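Local coordinates for protein endonuclease 8-like L720 (Acanthamoeba polyphaga mimivirus, PDB 4MB7) that is an endonuclease VIII-like protein of the Fpg/Nei family, with a helix-two-turn-helix (H2TH) domain and a bound zinc ion, at residues V34-Y39 with K60-I65; W44-G48 with M137-N143; L109-L114 with T125-I130. The contacts are given in a common frame with arbitrary orientation. Residues are numbered along the deposited sequence.

Interaction 1: residues V34-Y39 with K60-I65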
loop_
_atom_site.group_PDB
_atom_site.type_symbol
_atom_site.label_atom_id
_atom_site.label_comp_id
_atom_site.label_asym_id
_atom_site.label_seq_id
_atom_site.Cartn_x
_atom_site.Cartn_y
_atom_site.Cartn_z
ATOM N N VAL A 34 14.673 6.046 20.167
ATOM C CA VAL A 34 14.124 5.270 21.279
ATOM C C VAL A 34 14.780 3.888 21.336
ATOM O O VAL A 34 14.961 3.242 20.305
ATOM C CB VAL A 34 12.586 5.113 21.161
ATOM C CG1 VAL A 34 12.063 4.085 22.154
ATOM C CG2 VAL A 34 11.891 6.451 21.365
ATOM N N ASP A 35 15.142 3.443 22.537
ATOM C CA ASP A 35 15.749 2.127 22.716
ATOM C C ASP A 35 14.687 1.025 22.697
ATOM O O ASP A 35 13.822 0.969 23.571
ATOM C CB ASP A 35 16.545 2.075 24.023
ATOM C CG ASP A 35 17.264 0.752 24.219
ATOM O OD1 ASP A 35 17.546 0.071 23.211
ATOM O OD2 ASP A 35 17.551 0.395 25.381
ATOM N N LEU A 36 14.763 0.148 21.702
ATOM C CA LEU A 36 13.757 -0.897 21.527
ATOM C C LEU A 36 14.278 -2.301 21.829
ATOM O O LEU A 36 13.600 -3.290 21.549
ATOM C CB LEU A 36 13.182 -0.854 20.107
ATOM C CG LEU A 36 12.362 0.385 19.742
ATOM C CD1 LEU A 36 11.894 0.311 18.298
ATOM C CD2 LEU A 36 11.181 0.536 20.685
ATOM N N ILE A 37 15.479 -2.386 22.393
ATOM C CA ILE A 37 16.055 -3.676 22.770
ATOM C C ILE A 37 15.126 -4.425 23.725
ATOM O O ILE A 37 14.557 -3.827 24.640
ATOM C CB ILE A 37 17.450 -3.506 23.419
ATOM C CG1 ILE A 37 18.429 -2.880 22.426
ATOM C CG2 ILE A 37 17.992 -4.845 23.898
ATOM C CD1 ILE A 37 18.683 -3.733 21.204
ATOM N N ASP A 38 14.952 -5.722 23.473
ATOM C CA ASP A 38 14.147 -6.614 24.315
ATOM C C ASP A 38 12.640 -6.351 24.272
ATOM O O ASP A 38 11.883 -6.922 25.055
ATOM C CB ASP A 38 14.654 -6.627 25.762
ATOM C CG ASP A 38 16.046 -7.212 25.883
ATOM O OD1 ASP A 38 16.369 -8.139 25.107
ATOM O OD2 ASP A 38 16.816 -6.744 26.746
ATOM N N TYR A 39 12.208 -5.491 23.356
ATOM C CA TYR A 39 10.784 -5.337 23.096
ATOM C C TYR A 39 10.253 -6.588 22.401
ATOM O O TYR A 39 11.009 -7.317 21.760
ATOM C CB TYR A 39 10.516 -4.099 22.238
ATOM C CG TYR A 39 10.151 -2.866 23.035
ATOM C CD1 TYR A 39 11.119 -2.142 23.720
ATOM C CD2 TYR A 39 8.836 -2.425 23.099
ATOM C CE1 TYR A 39 10.786 -1.014 24.449
ATOM C CE2 TYR A 39 8.494 -1.299 23.823
ATOM C CZ TYR A 39 9.473 -0.597 24.497
ATOM O OH TYR A 39 9.137 0.526 25.220
ATOM N N LYS A 60 6.898 -0.691 30.276
ATOM C CA LYS A 60 7.456 0.281 29.342
ATOM C C LYS A 60 6.392 0.725 28.340
ATOM O O LYS A 60 5.428 0.027 28.147
ATOM C CB LYS A 60 8.616 -0.322 28.568
ATOM C CG LYS A 60 9.855 -0.668 29.366
ATOM C CD LYS A 60 11.017 -0.857 28.410
ATOM C CE LYS A 60 12.189 -1.555 29.061
ATOM N NZ LYS A 60 13.453 -1.201 28.375
ATOM N N PRO A 61 6.558 1.894 27.730
ATOM C CA PRO A 61 5.534 2.363 26.792
ATOM C C PRO A 61 5.468 1.504 25.533
ATOM O O PRO A 61 6.495 1.046 25.028
ATOM C CB PRO A 61 5.996 3.784 26.446
ATOM C CG PRO A 61 7.452 3.797 26.746
ATOM C CD PRO A 61 7.626 2.891 27.924
ATOM N N THR A 62 4.254 1.280 25.046
ATOM C CA THR A 62 4.037 0.558 23.802
ATOM C C THR A 62 4.308 1.480 22.618
ATOM O O THR A 62 3.969 2.661 22.654
ATOM C CB THR A 62 2.595 0.017 23.728
ATOM O OG1 THR A 62 2.429 -1.027 24.696
ATOM C CG2 THR A 62 2.280 -0.537 22.341
ATOM N N TYR A 63 4.938 0.945 21.578
ATOM C CA TYR A 63 5.188 1.718 20.368
ATOM C C TYR A 63 4.667 1.015 19.122
ATOM O O TYR A 63 4.526 -0.207 19.093
ATOM C CB TYR A 63 6.682 1.999 20.205
ATOM C CG TYR A 63 7.238 2.994 21.197
ATOM C CD1 TYR A 63 6.958 4.350 21.080
ATOM C CD2 TYR A 63 8.052 2.579 22.241
ATOM C CE1 TYR A 63 7.471 5.267 21.983
ATOM C CE2 TYR A 63 8.570 3.487 23.148
ATOM C CZ TYR A 63 8.277 4.827 23.015
ATOM O OH TYR A 63 8.794 5.729 23.919
ATOM N N VAL A 64 4.383 1.802 18.092
ATOM C CA VAL A 64 4.015 1.259 16.792
ATOM C C VAL A 64 4.961 1.798 15.730
ATOM O O VAL A 64 5.127 3.008 15.588
ATOM C CB VAL A 64 2.566 1.610 16.409
ATOM C CG1 VAL A 64 2.270 1.161 14.979
ATOM C CG2 VAL A 64 1.588 0.974 17.388
ATOM N N ILE A 65 5.595 0.894 14.997
ATOM C CA ILE A 65 6.436 1.289 13.877
ATOM C C ILE A 65 5.638 1.206 12.585
ATOM O O ILE A 65 5.089 0.154 12.253
ATOM C CB ILE A 65 7.683 0.400 13.757
ATOM C CG1 ILE A 65 8.565 0.550 14.997
ATOM C CG2 ILE A 65 8.470 0.760 12.509
ATOM C CD1 ILE A 65 9.810 -0.308 14.960
HETATM O O HOH W 1 13.451 1.417 26.147
HETATM O O HOH W 2 14.877 -1.345 25.621
HETATM O O HOH W 3 12.723 -3.733 26.769
#
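Apolar packing makes up much of this contact, in which the loop 34-39 lies against residues 60-65, which run into strand 63-70. The Y63 side chain points at the loop and is met obliquely by V34 (CG1 to Y63 CE2, 3.7 Å) and L36 (CD2 to Y63 CD2, 4.0 Å). Deeper in, the methyls L36 CD1 and I65 CD1 come within 4.0 Å. The phenol of Y39 adds to this layer, its CZ 4.1 Å from CD2 of Y63. One direct hydrogen bond crosses the segments: Y39 OH donates to P61 O at 2.7 Å. Y39 is the last residue of a type II turn that begins at L36, closed by Y39 N to L36 O at 3.2 Å. On the exposed side K60 NZ makes weak bonds to waters, of which one donates to D35 O and another to I37 O. The loop follows helix 27-32, where the Y29 hydroxyl bonds to L36 N. Strand 63-70 is an inner strand of a four-stranded antiparallel sheet, between 50-56 and 104-109, whose L55 and L108 also touch the packed side chains, so the contact packs the loop leading into edge strand 40-47 against that sheet.

Interaction 2: residues W44-G48 with M137-N143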
loop_
_atom_site.group_PDB
_atom_site.type_symbol
_atom_site.label_atom_id
_atom_site.label_comp_id
_atom_site.label_asym_id
_atom_site.label_seq_id
_atom_site.Cartn_x
_atom_site.Cartn_y
_atom_site.Cartn_z
ATOM N N TRP A 44 1.386 -7.572 13.838
ATOM C CA TRP A 44 1.543 -6.899 12.555
ATOM C C TRP A 44 0.160 -6.667 11.958
ATOM O O TRP A 44 -0.742 -7.483 12.136
ATOM C CB TRP A 44 2.323 -7.768 11.565
ATOM C CG TRP A 44 3.763 -8.018 11.880
ATOM C CD1 TRP A 44 4.274 -9.050 12.614
ATOM C CD2 TRP A 44 4.888 -7.252 11.428
ATOM N NE1 TRP A 44 5.645 -8.962 12.663
ATOM C CE2 TRP A 44 6.046 -7.868 11.942
ATOM C CE3 TRP A 44 5.027 -6.099 10.647
ATOM C CZ2 TRP A 44 7.327 -7.370 11.700
ATOM C CZ3 TRP A 44 6.298 -5.606 10.410
ATOM C CH2 TRP A 44 7.431 -6.242 10.933
ATOM N N TRP A 45 -0.003 -5.557 11.247
ATOM C CA TRP A 45 -1.158 -5.376 10.376
ATOM C C TRP A 45 -0.826 -4.375 9.277
ATOM O O TRP A 45 0.207 -3.709 9.330
ATOM C CB TRP A 45 -2.422 -4.974 11.156
ATOM C CG TRP A 45 -2.451 -3.560 11.683
ATOM C CD1 TRP A 45 -3.143 -2.504 11.160
ATOM C CD2 TRP A 45 -1.790 -3.062 12.854
ATOM N NE1 TRP A 45 -2.941 -1.377 11.924
ATOM C CE2 TRP A 45 -2.115 -1.694 12.969
ATOM C CE3 TRP A 45 -0.946 -3.638 13.811
ATOM C CZ2 TRP A 45 -1.624 -0.894 14.002
ATOM C CZ3 TRP A 45 -0.462 -2.842 14.833
ATOM C CH2 TRP A 45 -0.803 -1.486 14.921
ATOM N N PHE A 46 -1.686 -4.293 8.270
ATOM C CA PHE A 46 -1.458 -3.368 7.170
ATOM C C PHE A 46 -2.760 -2.732 6.705
ATOM O O PHE A 46 -3.834 -3.312 6.848
ATOM C CB PHE A 46 -0.756 -4.069 5.999
ATOM C CG PHE A 46 -1.657 -4.973 5.199
ATOM C CD1 PHE A 46 -1.867 -6.287 5.588
ATOM C CD2 PHE A 46 -2.285 -4.509 4.051
ATOM C CE1 PHE A 46 -2.697 -7.120 4.853
ATOM C CE2 PHE A 46 -3.114 -5.335 3.315
ATOM C CZ PHE A 46 -3.321 -6.641 3.717
ATOM N N ALA A 47 -2.649 -1.529 6.155
ATOM C CA ALA A 47 -3.795 -0.820 5.611
ATOM C C ALA A 47 -3.305 0.072 4.485
ATOM O O ALA A 47 -2.557 1.019 4.718
ATOM C CB ALA A 47 -4.471 0.003 6.691
ATOM N N GLY A 48 -3.716 -0.240 3.262
ATOM C CA GLY A 48 -3.231 0.489 2.107
ATOM C C GLY A 48 -1.738 0.305 1.927
ATOM O O GLY A 48 -1.245 -0.821 1.876
ATOM N N MET A 137 -8.544 -0.510 7.039
ATOM C CA MET A 137 -8.376 -1.890 6.583
ATOM C C MET A 137 -9.622 -2.380 5.854
ATOM O O MET A 137 -9.543 -3.213 4.952
ATOM C CB MET A 137 -8.085 -2.823 7.759
ATOM C CG MET A 137 -6.726 -2.631 8.405
ATOM S SD MET A 137 -6.433 -3.871 9.680
ATOM C CE MET A 137 -6.512 -5.371 8.713
ATOM N N LYS A 138 -10.773 -1.854 6.257
ATOM C CA LYS A 138 -12.047 -2.249 5.672
ATOM C C LYS A 138 -12.222 -1.707 4.255
ATOM O O LYS A 138 -13.074 -2.181 3.506
ATOM C CB LYS A 138 -13.205 -1.779 6.555
ATOM C CG LYS A 138 -13.179 -2.337 7.968
ATOM C CD LYS A 138 -14.388 -1.866 8.761
ATOM C CE LYS A 138 -14.405 -2.456 10.162
ATOM N NZ LYS A 138 -15.599 -2.010 10.935
ATOM N N TYR A 139 -11.410 -0.716 3.892
ATOM C CA TYR A 139 -11.512 -0.080 2.581
ATOM C C TYR A 139 -10.409 -0.551 1.640
ATOM O O TYR A 139 -10.386 -0.184 0.464
ATOM C CB TYR A 139 -11.461 1.445 2.719
ATOM C CG TYR A 139 -12.514 2.019 3.642
ATOM C CD1 TYR A 139 -13.778 1.448 3.729
ATOM C CD2 TYR A 139 -12.242 3.131 4.430
ATOM C CE1 TYR A 139 -14.742 1.969 4.573
ATOM C CE2 TYR A 139 -13.199 3.658 5.277
ATOM C CZ TYR A 139 -14.447 3.075 5.345
ATOM O OH TYR A 139 -15.401 3.598 6.188
ATOM N N ASP A 140 -9.492 -1.356 2.170
ATOM C CA ASP A 140 -8.378 -1.895 1.401
ATOM C C ASP A 140 -8.863 -3.091 0.585
ATOM O O ASP A 140 -9.225 -4.125 1.142
ATOM C CB ASP A 140 -7.248 -2.318 2.351
ATOM C CG ASP A 140 -5.969 -2.723 1.625
ATOM O OD1 ASP A 140 -6.033 -3.232 0.486
ATOM O OD2 ASP A 140 -4.882 -2.538 2.213
ATOM N N LEU A 141 -8.851 -2.940 -0.735
ATOM C CA LEU A 141 -9.353 -3.969 -1.645
ATOM C C LEU A 141 -8.605 -5.299 -1.554
ATOM O O LEU A 141 -9.144 -6.341 -1.924
ATOM C CB LEU A 141 -9.331 -3.457 -3.087
ATOM C CG LEU A 141 -10.317 -2.331 -3.410
ATOM C CD1 LEU A 141 -9.976 -1.694 -4.743
ATOM C CD2 LEU A 141 -11.738 -2.861 -3.424
ATOM N N SER A 142 -7.370 -5.267 -1.064
ATOM C CA SER A 142 -6.568 -6.483 -0.961
ATOM C C SER A 142 -6.584 -7.082 0.444
ATOM O O SER A 142 -6.060 -8.172 0.663
ATOM C CB SER A 142 -5.123 -6.211 -1.381
ATOM O OG SER A 142 -4.440 -5.467 -0.386
ATOM N N ASN A 143 -7.178 -6.366 1.393
ATOM C CA ASN A 143 -7.165 -6.792 2.788
ATOM C C ASN A 143 -8.290 -7.775 3.101
ATOM O O ASN A 143 -9.412 -7.614 2.630
ATOM C CB ASN A 143 -7.269 -5.575 3.710
ATOM C CG ASN A 143 -6.819 -5.871 5.125
ATOM O OD1 ASN A 143 -7.490 -6.587 5.866
ATOM N ND2 ASN A 143 -5.680 -5.305 5.514
HETATM O O HOH W 4 -2.718 -2.579 0.500
#
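This buried contact joins the end of a strand to a turn-rich linker near the centre of the chain, in the two-domain arrangement of the Fpg/Nei fold. Strand 40-47, an edge of a four-stranded antiparallel sheet, meets the loop 137-143 that leads to helix 148-161 on the H2TH side. At the start of that loop M137 packs alongside the strand, its CG 3.9 Å from A47 CB and 3.4 Å from F46 O. Its SD lies 3.9 Å from W45 CD1, an oblique Met-aromatic contact. F46 reaches into the loop, with N143 ND2 over one face of its ring, 3.3 Å from CZ, and S142 OG at the ring edge, 3.9 Å from CE2. The carboxamide of N143 is held through OD1 by R145 N, while helix 5-13 also touches the F46 side chain through I6 and R7. D140 ties the pieces together. Its OD1 accepts from S142 N and S142 OG, both at 2.9 Å, the first closing an Asx turn. That leaves OD2 facing the strand end, where it accepts from G48 N at 2.8 Å, and a water donates to both D140 OD2, at 2.8 Å, and G48 O, at 2.7 Å.

Interaction 3: residues L109-L114 with T125-I130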
loop_
_atom_site.group_PDB
_atom_site.type_symbol
_atom_site.label_atom_id
_atom_site.label_comp_id
_atom_site.label_asym_id
_atom_site.label_seq_id
_atom_site.Cartn_x
_atom_site.Cartn_y
_atom_site.Cartn_z
ATOM N N LEU A 109 5.448 5.598 15.843
ATOM C CA LEU A 109 4.157 6.131 16.254
ATOM C C LEU A 109 3.881 5.788 17.712
ATOM O O LEU A 109 3.792 4.619 18.085
ATOM C CB LEU A 109 3.033 5.601 15.360
ATOM C CG LEU A 109 3.095 5.977 13.879
ATOM C CD1 LEU A 109 1.876 5.441 13.143
ATOM C CD2 LEU A 109 3.214 7.482 13.699
ATOM N N ASP A 110 3.762 6.823 18.533
ATOM C CA ASP A 110 3.416 6.665 19.937
ATOM C C ASP A 110 1.902 6.808 20.070
ATOM O O ASP A 110 1.358 7.886 19.844
ATOM C CB ASP A 110 4.157 7.720 20.767
ATOM C CG ASP A 110 3.740 7.731 22.233
ATOM O OD1 ASP A 110 3.048 6.798 22.690
ATOM O OD2 ASP A 110 4.127 8.688 22.936
ATOM N N PRO A 111 1.219 5.712 20.432
ATOM C CA PRO A 111 -0.246 5.681 20.526
ATOM C C PRO A 111 -0.821 6.665 21.545
ATOM O O PRO A 111 -2.012 6.965 21.489
ATOM C CB PRO A 111 -0.541 4.238 20.954
ATOM C CG PRO A 111 0.730 3.747 21.561
ATOM C CD PRO A 111 1.820 4.416 20.786
ATOM N N ASN A 112 0.011 7.155 22.457
ATOM C CA ASN A 112 -0.426 8.139 23.443
ATOM C C ASN A 112 -0.058 9.565 23.054
ATOM O O ASN A 112 -0.254 10.499 23.831
ATOM C CB ASN A 112 0.174 7.821 24.813
ATOM C CG ASN A 112 -0.484 6.630 25.477
ATOM O OD1 ASN A 112 -1.339 5.969 24.888
ATOM N ND2 ASN A 112 -0.083 6.347 26.712
ATOM N N CYS A 113 0.480 9.731 21.851
ATOM C CA CYS A 113 0.961 11.036 21.408
ATOM C C CYS A 113 -0.141 11.861 20.751
ATOM O O CYS A 113 -0.877 11.368 19.894
ATOM C CB CYS A 113 2.142 10.872 20.450
ATOM S SG CYS A 113 2.886 12.419 19.925
ATOM N N LEU A 114 -0.242 13.122 21.154
ATOM C CA LEU A 114 -1.265 14.020 20.625
ATOM C C LEU A 114 -0.695 15.061 19.665
ATOM O O LEU A 114 -1.362 16.042 19.337
ATOM C CB LEU A 114 -2.013 14.710 21.771
ATOM C CG LEU A 114 -2.765 13.768 22.713
ATOM C CD1 LEU A 114 -3.435 14.545 23.838
ATOM C CD2 LEU A 114 -3.786 12.943 21.938
ATOM N N THR A 125 -3.738 13.651 14.839
ATOM C CA THR A 125 -2.822 13.289 15.917
ATOM C C THR A 125 -2.213 11.921 15.651
ATOM O O THR A 125 -2.765 11.120 14.896
ATOM C CB THR A 125 -3.515 13.261 17.296
ATOM O OG1 THR A 125 -4.507 12.227 17.319
ATOM C CG2 THR A 125 -4.166 14.602 17.601
ATOM N N THR A 126 -1.072 11.662 16.278
ATOM C CA THR A 126 -0.402 10.376 16.160
ATOM C C THR A 126 -1.319 9.255 16.634
ATOM O O THR A 126 -1.381 8.190 16.021
ATOM C CB THR A 126 0.899 10.355 16.982
ATOM O OG1 THR A 126 1.699 11.490 16.630
ATOM C CG2 THR A 126 1.682 9.079 16.715
ATOM N N ARG A 127 -2.040 9.513 17.721
ATOM C CA ARG A 127 -2.992 8.550 18.265
ATOM C C ARG A 127 -4.105 8.231 17.269
ATOM O O ARG A 127 -4.454 7.069 17.066
ATOM C CB ARG A 127 -3.595 9.076 19.572
ATOM C CG ARG A 127 -4.652 8.168 20.182
ATOM C CD ARG A 127 -5.087 8.669 21.551
ATOM N NE ARG A 127 -5.943 7.707 22.239
ATOM C CZ ARG A 127 -5.494 6.728 23.017
ATOM N NH1 ARG A 127 -4.191 6.577 23.213
ATOM N NH2 ARG A 127 -6.347 5.899 23.603
ATOM N N GLN A 128 -4.655 9.271 16.649
ATOM C CA GLN A 128 -5.735 9.105 15.679
ATOM C C GLN A 128 -5.275 8.347 14.434
ATOM O O GLN A 128 -6.046 7.590 13.837
ATOM C CB GLN A 128 -6.311 10.466 15.284
ATOM C CG GLN A 128 -7.543 10.379 14.397
ATOM C CD GLN A 128 -8.731 9.771 15.114
ATOM O OE1 GLN A 128 -8.981 10.066 16.281
ATOM N NE2 GLN A 128 -9.465 8.908 14.420
ATOM N N ALA A 129 -4.021 8.557 14.047
ATOM C CA ALA A 129 -3.444 7.866 12.893
ATOM C C ALA A 129 -3.477 6.349 13.070
ATOM O O ALA A 129 -3.787 5.611 12.132
ATOM C CB ALA A 129 -2.021 8.345 12.646
ATOM N N ILE A 130 -3.160 5.890 14.275
ATOM C CA ILE A 130 -3.194 4.462 14.586
ATOM C C ILE A 130 -4.629 3.929 14.596
ATOM O O ILE A 130 -4.900 2.839 14.090
ATOM C CB ILE A 130 -2.493 4.162 15.930
ATOM C CG1 ILE A 130 -1.014 4.546 15.845
ATOM C CG2 ILE A 130 -2.637 2.693 16.303
ATOM C CD1 ILE A 130 -0.242 4.321 17.127
#
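L109 ends strand 104-109 with its side chain turned toward the helix: CD2 lies 3.7 Å from T126 CG2, and CB lies 3.9 Å from I130 CD1. D110 then opens a type I turn to C113, and its OD1 accepts from N112 N at 3.1 Å as an Asx turn. P111 sits at the bend, where its CB packs 3.8 Å from I130 CD1 and its carbonyl O accepts from R127 NH1 at 2.8 Å. N112 lies beside the same guanidinium, near its plane. At C113 the carbonyl O takes R127 N at 3.1 Å, and L114 finally brings its O to 3.6 Å from T125 CG2. The first turn of an alpha helix has amides without intrahelical acceptors. Here T125, the N-cap of helix 126-136, supplies one acceptor, with OG1 3.0 Å from Q128 N, while the turn supplies another in C113 O, so the loop carbonyl complements the cap in satisfying the helix start.

Interaction 2 is the most buried, its centre about 8 Å from the chain centre, whereas interaction 1 is partly buried and interaction 3 lies at the surface. Polar chemistry differs with place: a carboxylate and a bound water serve backbone groups beside apolar and Met-aromatic packing in interaction 2, a lysine reaches the loop through water in interaction 1, and loop carbonyls receive an arginine side chain and a helix amide in interaction 3. Interactions 1 and 2 reach the same sheet, touching where V64 packs on W45. Interactions 1 and 3 meet on adjacent strands, with a probable hydrogen bond from L109 N to V64 O. Helix 126-136 begins in interaction 3 and runs toward the loop of interaction 2.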